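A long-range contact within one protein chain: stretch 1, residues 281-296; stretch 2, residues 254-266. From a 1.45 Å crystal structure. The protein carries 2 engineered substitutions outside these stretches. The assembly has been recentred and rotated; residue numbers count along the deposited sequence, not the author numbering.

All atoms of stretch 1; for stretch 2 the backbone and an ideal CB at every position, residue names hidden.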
# COMPACT_ATOMS: atom_id res chain seq x y z
N ASP A 281 1.72 14.39 6.25
CA ASP A 281 2.46 15.15 5.26
C ASP A 281 3.97 15.06 5.49
O ASP A 281 4.74 14.93 4.53
CB ASP A 281 2.00 16.60 5.25
CG ASP A 281 0.67 16.79 4.56
OD1 ASP A 281 0.13 15.83 3.95
OD2 ASP A 281 0.19 17.94 4.60
N GLU A 282 4.42 15.08 6.75
CA GLU A 282 5.86 14.99 7.01
C GLU A 282 6.39 13.61 6.66
O GLU A 282 7.57 13.47 6.29
CB GLU A 282 6.18 15.38 8.45
CG GLU A 282 5.81 14.36 9.52
CD GLU A 282 5.77 14.98 10.88
OE1 GLU A 282 4.98 15.94 11.04
OE2 GLU A 282 6.50 14.52 11.79
N GLY A 283 5.57 12.57 6.79
CA GLY A 283 6.01 11.25 6.39
C GLY A 283 6.16 11.14 4.88
O GLY A 283 7.16 10.63 4.38
N GLU A 284 5.16 11.64 4.14
CA GLU A 284 5.25 11.63 2.68
C GLU A 284 6.38 12.53 2.18
O GLU A 284 7.10 12.16 1.25
CB GLU A 284 3.89 12.01 2.08
CG GLU A 284 2.82 11.00 2.48
CD GLU A 284 1.45 11.21 1.90
OE1 GLU A 284 1.25 12.11 1.04
OE2 GLU A 284 0.54 10.44 2.30
N ALA A 285 6.56 13.68 2.82
CA ALA A 285 7.65 14.57 2.40
C ALA A 285 9.01 13.92 2.62
O ALA A 285 9.92 14.07 1.79
CB ALA A 285 7.56 15.89 3.15
N PHE A 286 9.17 13.18 3.72
CA PHE A 286 10.43 12.50 3.95
C PHE A 286 10.69 11.48 2.85
O PHE A 286 11.82 11.35 2.36
CB PHE A 286 10.44 11.85 5.34
CG PHE A 286 11.77 11.24 5.69
CD1 PHE A 286 12.90 12.04 5.81
CD2 PHE A 286 11.90 9.89 5.90
CE1 PHE A 286 14.13 11.49 6.13
CE2 PHE A 286 13.13 9.35 6.22
CZ PHE A 286 14.24 10.16 6.33
N GLY A 287 9.67 10.74 2.44
CA GLY A 287 9.85 9.82 1.33
C GLY A 287 10.33 10.49 0.06
O GLY A 287 11.17 9.94 -0.65
N ARG A 288 9.80 11.67 -0.26
CA ARG A 288 10.25 12.38 -1.45
C ARG A 288 11.70 12.79 -1.33
O ARG A 288 12.45 12.72 -2.31
CB ARG A 288 9.36 13.60 -1.73
CG ARG A 288 7.86 13.30 -1.82
CD ARG A 288 7.12 14.47 -2.41
NE ARG A 288 5.70 14.46 -2.06
CZ ARG A 288 4.74 13.85 -2.73
NH1 ARG A 288 5.00 13.18 -3.86
NH2 ARG A 288 3.51 13.94 -2.24
N LYS A 289 12.12 13.21 -0.14
CA LYS A 289 13.52 13.57 0.07
C LYS A 289 14.43 12.36 -0.10
O LYS A 289 15.53 12.47 -0.68
CB LYS A 289 13.71 14.22 1.44
CG LYS A 289 13.09 15.61 1.51
CD LYS A 289 13.45 16.36 2.79
CE LYS A 289 14.91 16.83 2.75
NZ LYS A 289 15.23 18.06 3.60
N LEU A 290 14.02 11.20 0.41
CA LEU A 290 14.81 9.99 0.24
C LEU A 290 14.98 9.69 -1.24
O LEU A 290 16.08 9.40 -1.71
CB LEU A 290 14.15 8.83 0.97
CG LEU A 290 14.21 8.83 2.50
CD1 LEU A 290 13.46 7.62 3.02
CD2 LEU A 290 15.63 8.80 3.00
N ASP A 291 13.88 9.77 -2.00
CA ASP A 291 13.98 9.43 -3.42
C ASP A 291 14.89 10.41 -4.15
O ASP A 291 15.66 10.00 -5.03
CB ASP A 291 12.59 9.44 -4.04
CG ASP A 291 12.60 9.09 -5.50
OD1 ASP A 291 12.73 7.90 -5.84
OD2 ASP A 291 12.47 10.03 -6.32
N ALA A 292 14.87 11.68 -3.76
CA ALA A 292 15.74 12.66 -4.40
C ALA A 292 17.20 12.38 -4.09
O ALA A 292 18.08 12.80 -4.85
CB ALA A 292 15.37 14.06 -3.94
N ALA A 293 17.47 11.68 -2.99
CA ALA A 293 18.82 11.28 -2.63
C ALA A 293 19.20 9.92 -3.19
O ALA A 293 20.23 9.35 -2.78
CB ALA A 293 18.97 11.29 -1.11
N GLY A 294 18.42 9.37 -4.12
CA GLY A 294 18.74 8.11 -4.75
C GLY A 294 18.41 6.88 -3.94
O GLY A 294 18.83 5.79 -4.31
N VAL A 295 17.69 7.04 -2.84
CA VAL A 295 17.31 5.91 -1.98
C VAL A 295 16.12 5.20 -2.61
O VAL A 295 15.12 5.86 -2.92
CB VAL A 295 16.94 6.44 -0.60
CG1 VAL A 295 16.49 5.31 0.32
CG2 VAL A 295 18.11 7.19 0.02
N PRO A 296 16.16 3.88 -2.78
CA PRO A 296 14.94 3.15 -3.18
C PRO A 296 13.90 3.26 -2.08
O PRO A 296 14.12 2.80 -0.96
CB PRO A 296 15.43 1.72 -3.40
CG PRO A 296 16.94 1.87 -3.61
CD PRO A 296 17.31 2.96 -2.67
N UNK A 254 14.87 15.17 13.88
CA UNK A 254 14.02 15.65 12.79
C UNK A 254 14.65 15.28 11.46
O UNK A 254 15.25 16.13 10.79
CB UNK A 254 13.81 17.16 12.88
N UNK A 255 14.57 14.00 11.07
CA UNK A 255 15.24 13.57 9.82
C UNK A 255 14.72 14.27 8.58
O UNK A 255 15.43 14.33 7.57
CB UNK A 255 15.08 12.06 9.63
N UNK A 256 13.51 14.83 8.62
CA UNK A 256 13.05 15.62 7.49
C UNK A 256 13.96 16.79 7.18
O UNK A 256 13.97 17.26 6.03
CB UNK A 256 11.63 16.13 7.76
N UNK A 257 14.72 17.27 8.15
CA UNK A 257 15.60 18.42 7.96
C UNK A 257 16.94 18.04 7.34
O UNK A 257 17.75 18.93 7.05
CB UNK A 257 15.84 19.12 9.30
N UNK A 258 17.18 16.76 7.09
CA UNK A 258 18.43 16.34 6.48
C UNK A 258 18.50 16.78 5.04
O UNK A 258 17.50 16.80 4.32
CB UNK A 258 18.60 14.82 6.58
N UNK A 259 19.71 17.12 4.60
CA UNK A 259 19.91 17.44 3.21
C UNK A 259 19.98 16.18 2.37
O UNK A 259 20.10 15.06 2.87
CB UNK A 259 21.18 18.27 3.03
N UNK A 260 19.93 16.36 1.05
CA UNK A 260 20.12 15.25 0.13
C UNK A 260 21.42 14.52 0.41
O UNK A 260 21.45 13.29 0.45
CB UNK A 260 20.10 15.75 -1.32
N UNK A 261 22.50 15.25 0.63
CA UNK A 261 23.77 14.60 0.91
C UNK A 261 23.73 13.78 2.19
O UNK A 261 24.35 12.71 2.28
CB UNK A 261 24.88 15.65 1.00
N UNK A 262 23.02 14.27 3.21
CA UNK A 262 22.90 13.54 4.46
C UNK A 262 22.06 12.28 4.32
O UNK A 262 22.26 11.34 5.08
CB UNK A 262 22.30 14.45 5.54
N UNK A 263 21.13 12.26 3.37
CA UNK A 263 20.27 11.09 3.15
C UNK A 263 20.85 10.09 2.17
O UNK A 263 20.38 8.95 2.11
CB UNK A 263 18.90 11.54 2.65
N UNK A 264 21.85 10.47 1.38
CA UNK A 264 22.41 9.53 0.42
C UNK A 264 22.90 8.27 1.13
O UNK A 264 23.54 8.34 2.18
CB UNK A 264 23.55 10.18 -0.36
N UNK A 265 22.57 7.11 0.57
CA UNK A 265 22.98 5.85 1.15
C UNK A 265 22.05 5.30 2.23
O UNK A 265 22.33 4.23 2.77
CB UNK A 265 24.38 6.01 1.74
N UNK A 266 20.97 6.01 2.56
CA UNK A 266 19.98 5.49 3.50
C UNK A 266 19.48 4.14 2.99
O UNK A 266 19.40 3.91 1.78
CB UNK A 266 18.82 6.47 3.68

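Position 254 lies beyond the reach of stretch 1, so the helix places no demand on it; it is Ser254. At 255 phi is -62°, a value proline's ring allows, and the ideal CB sits 3.7 Å from Phe286 CE1, so a compact apolar group would suit. Pro255 provides one, its CB 3.8 Å from Phe286 CE1.

At 256 CA-to-CB points sideways, 4.7 Å from the ideal CB to Phe286 CD1, with the backbone of Glu282 and the aliphatic part of Lys289 also nearby. A medium-sized apolar chain, leucine, isoleucine or methionine, could lie along the helix. Leu256 does so: in its t, p rotamer, CD1 comes 3.9 Å from Ala285 CB and 4.0 Å from Phe286 CB. Its backbone matters too, for Lys289 NZ donates to Leu256 O (2.9 Å).

At 257 the CB points away, leaving room for a long polar chain; Arg257 bonds elsewhere in the structure. Position 258 points sideways with no close neighbour, so the helix hardly discriminates. Ala258 contributes chiefly its carbonyl: Lys289 NZ donates to Ala258 O at 2.7 Å, and one ammonium thus ties together two carbonyls of the turn.

Position 259 points away and precedes a helix, where serine, threonine, aspartate or asparagine can cap. Ser259 OG accepts from the backbone N of position 262 (3.1 Å).

At 260 CA-to-CB points sideways, and the ideal CB is 4.6 Å from Ala293 CB and 5.0 Å from Ala292 O. A small or beta-branched residue such as alanine, serine, threonine or valine would suit. The residue is Thr260: its CG2 packs 3.8 Å from Ala293 CB, and a water links OG1 to Lys289 O. Position 261 points away, and Ala261 suffices. Position 262 makes no contact; Gln262 OE1 instead accepts from Ser259 N (2.9 Å).

At 263 the CB points toward stretch 1, 3.8 Å from Ala293 CB and 4.3 Å from Leu290 CD2, calling for a branched apolar chain. Leu263 fills the space, its CD2 3.9 Å from Phe286 CE1 and 4.0 Å from Leu290 CD2, its CD1 3.8 Å from Lys289 CB.

The CB of 264 passes Ala293 O, but open space beyond suits a long chain; extended Lys264 leads its end away. At 265, phi/psi of 85/0° in a type II turn would jam a CB against the preceding carbonyl, so glycine fits. Gly265 N donates to a water that in turn donates to Ala293 O.

Finally, 266 points toward Val295 and Leu290, inviting a large apolar group. Phe266 receives Leu290 CD2 over one face, 3.8 Å from its ring centroid, and the edge of Phe286 approaches in an offset edge-to-face pair with planes at 81°.

Stretch 2 254-266: SPLRASTAQLKGF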
# COMPACT_ATOMS: atom_id res chain seq x y z
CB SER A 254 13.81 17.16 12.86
OG SER A 254 13.09 17.52 14.01
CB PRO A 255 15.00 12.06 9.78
CG PRO A 255 13.76 11.87 10.65
CD PRO A 255 13.91 12.87 11.76
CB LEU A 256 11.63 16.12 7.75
CG LEU A 256 10.94 16.80 6.56
CD1 LEU A 256 10.70 15.80 5.44
CD2 LEU A 256 9.63 17.43 7.00
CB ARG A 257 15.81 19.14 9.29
CG ARG A 257 14.53 19.65 9.91
CD ARG A 257 14.78 20.49 11.14
NE ARG A 257 13.57 20.66 11.92
CZ ARG A 257 13.45 21.47 12.96
NH1 ARG A 257 14.46 22.27 13.31
NH2 ARG A 257 12.32 21.48 13.66
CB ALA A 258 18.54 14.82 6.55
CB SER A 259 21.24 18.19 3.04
OG SER A 259 22.29 17.29 3.36
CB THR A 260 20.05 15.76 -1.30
OG1 THR A 260 18.75 16.35 -1.50
CG2 THR A 260 20.25 14.64 -2.30
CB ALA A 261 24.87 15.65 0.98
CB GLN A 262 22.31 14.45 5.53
CG GLN A 262 23.34 15.47 6.06
CD GLN A 262 22.74 16.48 7.00
OE1 GLN A 262 21.70 17.09 6.73
NE2 GLN A 262 23.42 16.72 8.11
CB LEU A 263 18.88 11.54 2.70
CG LEU A 263 18.12 12.36 3.75
CD1 LEU A 263 16.83 12.91 3.17
CD2 LEU A 263 17.85 11.50 5.00
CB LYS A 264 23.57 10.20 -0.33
CG LYS A 264 24.15 9.34 -1.44
CD LYS A 264 25.35 10.02 -2.10
CE LYS A 264 25.96 9.14 -3.19
NZ LYS A 264 26.70 9.93 -4.22
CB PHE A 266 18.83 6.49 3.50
CG PHE A 266 17.88 6.46 4.69
CD1 PHE A 266 18.19 7.11 5.88
CD2 PHE A 266 16.62 5.89 4.56
CE1 PHE A 266 17.29 7.14 6.92
CE2 PHE A 266 15.71 5.92 5.62
CZ PHE A 266 16.04 6.55 6.79
O HOH W 1 16.54 15.14 -0.50
O HOH W 2 21.24 6.86 -1.98
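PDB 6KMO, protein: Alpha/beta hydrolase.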